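Local coordinates for tyrosine-protein phosphatase YwqE (Bacillus subtilis, PDB 3QY7), which removes phosphate from tyrosine residues of phosphorylated proteins, using manganese as its cofactor, at residues Q126-E138 with L150-T163. Numbering follows the deposited sequence.
Sequences QLKGYIPVIAHPE and LYHLVEKGAASQIT. With FE (Fe (III) ion), chain B.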
loop_
_atom_site.group_PDB
_atom_site.type_symbol
_atom_site.label_atom_id
_atom_site.label_comp_id
_atom_site.label_asym_id
_atom_site.label_seq_id
_atom_site.Cartn_x
_atom_site.Cartn_y
_atom_site.Cartn_z
ATOM N N GLN A 126 -13.873 -11.336 -1.412
ATOM C CA GLN A 126 -13.353 -12.572 -0.840
ATOM C C GLN A 126 -14.017 -13.800 -1.441
ATOM O O GLN A 126 -13.368 -14.824 -1.638
ATOM C CB GLN A 126 -13.507 -12.591 0.680
ATOM C CG GLN A 126 -12.484 -11.740 1.414
ATOM C CD GLN A 126 -12.684 -11.791 2.917
ATOM O OE1 GLN A 126 -12.242 -12.730 3.589
ATOM N NE2 GLN A 126 -13.357 -10.778 3.455
ATOM N N LEU A 127 -15.316 -13.696 -1.700
ATOM C CA LEU A 127 -16.059 -14.786 -2.339
ATOM C C LEU A 127 -15.569 -15.055 -3.758
ATOM O O LEU A 127 -15.705 -16.168 -4.261
ATOM C CB LEU A 127 -17.559 -14.485 -2.349
ATOM C CG LEU A 127 -18.400 -14.725 -1.088
ATOM C CD1 LEU A 127 -19.856 -14.827 -1.497
ATOM C CD2 LEU A 127 -17.999 -15.980 -0.322
ATOM N N LYS A 128 -15.005 -14.027 -4.385
ATOM C CA LYS A 128 -14.364 -14.142 -5.700
ATOM C C LYS A 128 -12.885 -14.531 -5.594
ATOM O O LYS A 128 -12.221 -14.752 -6.611
ATOM C CB LYS A 128 -14.506 -12.833 -6.488
ATOM C CG LYS A 128 -15.895 -12.557 -7.046
ATOM C CD LYS A 128 -16.165 -13.353 -8.320
ATOM C CE LYS A 128 -17.638 -13.292 -8.690
ATOM N NZ LYS A 128 -18.441 -14.177 -7.799
ATOM N N GLY A 129 -12.366 -14.600 -4.368
ATOM C CA GLY A 129 -11.011 -15.072 -4.122
ATOM C C GLY A 129 -9.999 -13.942 -4.033
ATOM O O GLY A 129 -8.801 -14.187 -4.001
ATOM N N TYR A 130 -10.489 -12.712 -4.013
ATOM C CA TYR A 130 -9.630 -11.546 -3.729
ATOM C C TYR A 130 -9.445 -11.283 -2.228
ATOM O O TYR A 130 -10.254 -11.710 -1.389
ATOM C CB TYR A 130 -10.193 -10.295 -4.397
ATOM C CG TYR A 130 -10.026 -10.253 -5.907
ATOM C CD1 TYR A 130 -8.830 -9.799 -6.479
ATOM C CD2 TYR A 130 -11.059 -10.659 -6.764
ATOM C CE1 TYR A 130 -8.657 -9.750 -7.852
ATOM C CE2 TYR A 130 -10.894 -10.615 -8.155
ATOM C CZ TYR A 130 -9.690 -10.167 -8.686
ATOM O OH TYR A 130 -9.505 -10.113 -10.056
ATOM N N ILE A 131 -8.363 -10.583 -1.896
ATOM C CA ILE A 131 -8.142 -10.097 -0.545
ATOM C C ILE A 131 -8.000 -8.584 -0.662
ATOM O O ILE A 131 -7.043 -8.095 -1.274
ATOM C CB ILE A 131 -6.899 -10.739 0.120
ATOM C CG1 ILE A 131 -7.108 -12.247 0.316
ATOM C CG2 ILE A 131 -6.643 -10.088 1.478
ATOM C CD1 ILE A 131 -5.913 -12.985 0.947
ATOM N N PRO A 132 -8.976 -7.824 -0.124
ATOM C CA PRO A 132 -8.842 -6.370 -0.163
ATOM C C PRO A 132 -7.809 -5.923 0.861
ATOM O O PRO A 132 -7.815 -6.415 1.997
ATOM C CB PRO A 132 -10.242 -5.857 0.230
ATOM C CG PRO A 132 -10.867 -6.987 0.988
ATOM C CD PRO A 132 -10.264 -8.264 0.448
ATOM N N VAL A 133 -6.919 -5.030 0.432
ATOM C CA VAL A 133 -5.918 -4.424 1.303
ATOM C C VAL A 133 -6.258 -2.962 1.458
ATOM O O VAL A 133 -6.208 -2.194 0.480
ATOM C CB VAL A 133 -4.505 -4.560 0.721
ATOM C CG1 VAL A 133 -3.465 -3.971 1.714
ATOM C CG2 VAL A 133 -4.187 -6.050 0.478
ATOM N N ILE A 134 -6.600 -2.580 2.687
ATOM C CA ILE A 134 -6.947 -1.189 2.996
ATOM C C ILE A 134 -5.671 -0.359 3.024
ATOM O O ILE A 134 -4.754 -0.667 3.799
ATOM C CB ILE A 134 -7.644 -1.111 4.373
ATOM C CG1 ILE A 134 -8.958 -1.908 4.320
ATOM C CG2 ILE A 134 -7.944 0.364 4.755
ATOM C CD1 ILE A 134 -9.533 -2.251 5.693
ATOM N N ALA A 135 -5.638 0.677 2.194
ATOM C CA ALA A 135 -4.503 1.612 2.160
ATOM C C ALA A 135 -4.536 2.517 3.392
ATOM O O ALA A 135 -5.572 3.088 3.738
ATOM C CB ALA A 135 -4.518 2.426 0.899
ATOM N N HIS A 136 -3.376 2.619 4.034
ATOM C CA HIS A 136 -3.124 3.558 5.129
ATOM C C HIS A 136 -4.331 3.818 6.032
ATOM O O HIS A 136 -4.795 4.948 6.112
ATOM C CB HIS A 136 -2.537 4.880 4.616
ATOM C CG HIS A 136 -3.279 5.476 3.462
ATOM N ND1 HIS A 136 -4.542 6.022 3.582
ATOM C CD2 HIS A 136 -2.932 5.620 2.160
ATOM C CE1 HIS A 136 -4.930 6.478 2.406
ATOM N NE2 HIS A 136 -3.969 6.255 1.527
ATOM N N PRO A 137 -4.809 2.781 6.724
ATOM C CA PRO A 137 -5.974 2.993 7.585
ATOM C C PRO A 137 -5.684 4.004 8.697
ATOM O O PRO A 137 -6.622 4.669 9.173
ATOM C CB PRO A 137 -6.250 1.595 8.161
ATOM C CG PRO A 137 -4.915 0.889 8.080
ATOM C CD PRO A 137 -4.341 1.383 6.775
ATOM N N GLU A 138 -4.410 4.128 9.092
ATOM C CA GLU A 138 -4.003 5.097 10.137
ATOM C C GLU A 138 -4.245 6.559 9.741
ATOM O O GLU A 138 -4.341 7.442 10.607
ATOM C CB GLU A 138 -2.533 4.865 10.557
ATOM C CG GLU A 138 -1.440 5.491 9.634
ATOM C CD GLU A 138 -1.155 4.720 8.341
ATOM O OE1 GLU A 138 -0.150 5.059 7.697
ATOM O OE2 GLU A 138 -1.896 3.790 7.964
ATOM N N LEU A 150 -11.858 -0.694 11.833
ATOM C CA LEU A 150 -10.785 -1.459 11.195
ATOM C C LEU A 150 -10.732 -2.866 11.747
ATOM O O LEU A 150 -10.607 -3.848 10.988
ATOM C CB LEU A 150 -9.423 -0.766 11.333
ATOM C CG LEU A 150 -8.227 -1.534 10.751
ATOM C CD1 LEU A 150 -8.346 -1.642 9.246
ATOM C CD2 LEU A 150 -6.951 -0.803 11.134
ATOM N N TYR A 151 -10.841 -2.973 13.071
ATOM C CA TYR A 151 -10.906 -4.268 13.712
ATOM C C TYR A 151 -11.948 -5.151 13.013
ATOM O O TYR A 151 -11.656 -6.286 12.670
ATOM C CB TYR A 151 -11.244 -4.133 15.195
ATOM C CG TYR A 151 -11.734 -5.416 15.795
ATOM C CD1 TYR A 151 -13.100 -5.632 15.992
ATOM C CD2 TYR A 151 -10.847 -6.433 16.138
ATOM C CE1 TYR A 151 -13.566 -6.813 16.526
ATOM C CE2 TYR A 151 -11.303 -7.628 16.676
ATOM C CZ TYR A 151 -12.672 -7.806 16.867
ATOM O OH TYR A 151 -13.149 -8.973 17.404
ATOM N N HIS A 152 -13.156 -4.634 12.819
ATOM C CA HIS A 152 -14.225 -5.461 12.258
ATOM C C HIS A 152 -13.940 -5.870 10.819
ATOM O O HIS A 152 -14.130 -7.034 10.463
ATOM C CB HIS A 152 -15.591 -4.778 12.378
ATOM C CG HIS A 152 -16.154 -4.817 13.765
ATOM N ND1 HIS A 152 -16.426 -5.998 14.429
ATOM C CD2 HIS A 152 -16.477 -3.820 14.623
ATOM C CE1 HIS A 152 -16.898 -5.723 15.631
ATOM N NE2 HIS A 152 -16.934 -4.410 15.776
ATOM N N LEU A 153 -13.462 -4.928 10.007
ATOM C CA LEU A 153 -13.151 -5.227 8.598
ATOM C C LEU A 153 -12.056 -6.286 8.491
ATOM O O LEU A 153 -12.139 -7.187 7.658
ATOM C CB LEU A 153 -12.773 -3.956 7.826
ATOM C CG LEU A 153 -13.874 -2.916 7.564
ATOM C CD1 LEU A 153 -13.290 -1.591 7.134
ATOM C CD2 LEU A 153 -14.898 -3.434 6.548
ATOM N N VAL A 154 -11.040 -6.184 9.346
ATOM C CA VAL A 154 -9.959 -7.162 9.390
ATOM C C VAL A 154 -10.423 -8.517 9.944
ATOM O O VAL A 154 -10.097 -9.559 9.396
ATOM C CB VAL A 154 -8.726 -6.615 10.157
ATOM C CG1 VAL A 154 -7.691 -7.728 10.398
ATOM C CG2 VAL A 154 -8.106 -5.457 9.380
ATOM N N GLU A 155 -11.190 -8.495 11.034
ATOM C CA GLU A 155 -11.818 -9.715 11.537
ATOM C C GLU A 155 -12.620 -10.415 10.419
ATOM O O GLU A 155 -12.635 -11.647 10.333
ATOM C CB GLU A 155 -12.716 -9.380 12.729
ATOM C CG GLU A 155 -13.229 -10.572 13.484
ATOM C CD GLU A 155 -14.470 -11.172 12.841
ATOM O OE1 GLU A 155 -14.665 -12.400 12.966
ATOM O OE2 GLU A 155 -15.243 -10.413 12.211
ATOM N N LYS A 156 -13.253 -9.619 9.565
ATOM C CA LYS A 156 -14.061 -10.150 8.452
ATOM C C LYS A 156 -13.264 -10.529 7.199
ATOM O O LYS A 156 -13.851 -10.956 6.198
ATOM C CB LYS A 156 -15.190 -9.180 8.083
ATOM C CG LYS A 156 -16.337 -9.081 9.122
ATOM C CD LYS A 156 -17.011 -10.430 9.314
ATOM C CE LYS A 156 -18.453 -10.271 9.780
ATOM N NZ LYS A 156 -19.166 -11.581 9.681
ATOM N N GLY A 157 -11.945 -10.346 7.241
ATOM C CA GLY A 157 -11.069 -10.888 6.201
ATOM C C GLY A 157 -10.219 -9.897 5.424
ATOM O O GLY A 157 -9.379 -10.304 4.623
ATOM N N ALA A 158 -10.410 -8.607 5.684
ATOM C CA ALA A 158 -9.621 -7.569 5.021
ATOM C C ALA A 158 -8.223 -7.581 5.596
ATOM O O ALA A 158 -8.002 -7.951 6.747
ATOM C CB ALA A 158 -10.250 -6.206 5.237
ATOM N N ALA A 159 -7.265 -7.208 4.754
ATOM C CA ALA A 159 -5.918 -6.890 5.235
ATOM C C ALA A 159 -5.723 -5.385 5.204
ATOM O O ALA A 159 -6.506 -4.659 4.592
ATOM C CB ALA A 159 -4.875 -7.580 4.332
ATOM N N SER A 160 -4.661 -4.898 5.847
ATOM C CA SER A 160 -4.340 -3.473 5.711
ATOM C C SER A 160 -2.835 -3.199 5.664
ATOM O O SER A 160 -2.026 -4.016 6.110
ATOM C CB SER A 160 -5.033 -2.618 6.793
ATOM O OG SER A 160 -4.313 -2.598 8.007
ATOM N N GLN A 161 -2.506 -2.035 5.133
ATOM C CA GLN A 161 -1.121 -1.632 4.894
ATOM C C GLN A 161 -0.880 -0.267 5.529
ATOM O O GLN A 161 -1.540 0.725 5.188
ATOM C CB GLN A 161 -0.855 -1.622 3.378
ATOM C CG GLN A 161 0.378 -0.803 2.960
ATOM C CD GLN A 161 0.026 0.610 2.565
ATOM O OE1 GLN A 161 -0.919 0.842 1.815
ATOM N NE2 GLN A 161 0.832 1.579 3.026
ATOM N N ILE A 162 0.075 -0.242 6.454
ATOM C CA ILE A 162 0.488 0.969 7.139
ATOM C C ILE A 162 1.597 1.653 6.350
ATOM O O ILE A 162 2.328 1.005 5.597
ATOM C CB ILE A 162 0.924 0.669 8.589
ATOM C CG1 ILE A 162 0.856 1.938 9.444
ATOM C CG2 ILE A 162 2.300 -0.028 8.664
ATOM C CD1 ILE A 162 0.139 1.687 10.725
ATOM N N THR A 163 1.713 2.961 6.518
ATOM C CA THR A 163 2.737 3.738 5.813
ATOM C C THR A 163 4.019 3.780 6.631
ATOM O O THR A 163 3.966 4.057 7.827
ATOM C CB THR A 163 2.285 5.208 5.590
ATOM O OG1 THR A 163 0.907 5.241 5.163
ATOM C CG2 THR A 163 3.144 5.885 4.545
HETATM FE FE FE B . -3.844 7.111 -0.509
HETATM O O HOH W 1 -3.499 9.042 0.557
HETATM O O HOH W 2 -1.858 6.591 -0.594
#
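Glu138 reaches over Ile162 to take hold of Thr163. Its CB comes near Ile162 CD1; CG stands between the backbone N and the carbonyl carbon (chi1 82°), and the bend at chi2 lays CD against Ile162 CG1, 3.6 Å away. At the tip the two oxygens part company. OE1 receives Thr163 OG1 at 2.8 Å on its syn side and Thr163 N at 3.0 Å from above the carboxylate plane, and Ser166 OG adds another hydrogen bond to the same oxygen; OE2 lies buried over Ile162 with no polar partner in the model. Upstream, strands 131-135 and 159-163 run parallel: Ala159 N bonds to Pro132 O, Ala159 O takes Ile134 N at 2.8 Å, and Gln161 N returns to Ile134 O. Beside Ala159 and Gln161 lies Val133, its CG1 3.9 Å from Gln161 CB. On the opposite face Ile134 CD1 meets Leu150 CD1 at 3.8 Å and also touches Leu153 and Ala158, fastening helix 148-155 to the sheet. At the far end Gln126 NE2 gives Lys156 O a nearly straight bond (2.8 Å, 172°), tying helix 118-127 to the Schellman turn that Gly157 makes after helix 148-155. Where strand 131-135 ends, His136 NE2 binds iron(III) at 2.2 Å, joined by Glu80 and Glu108. The parallel strands, connected through helices 141-145 and 148-155, make a beta-alpha-beta crossover; a metal ligand just past a strand's C-terminal end is where TIM barrels, like this PHP-like phosphatase, carry their active sites.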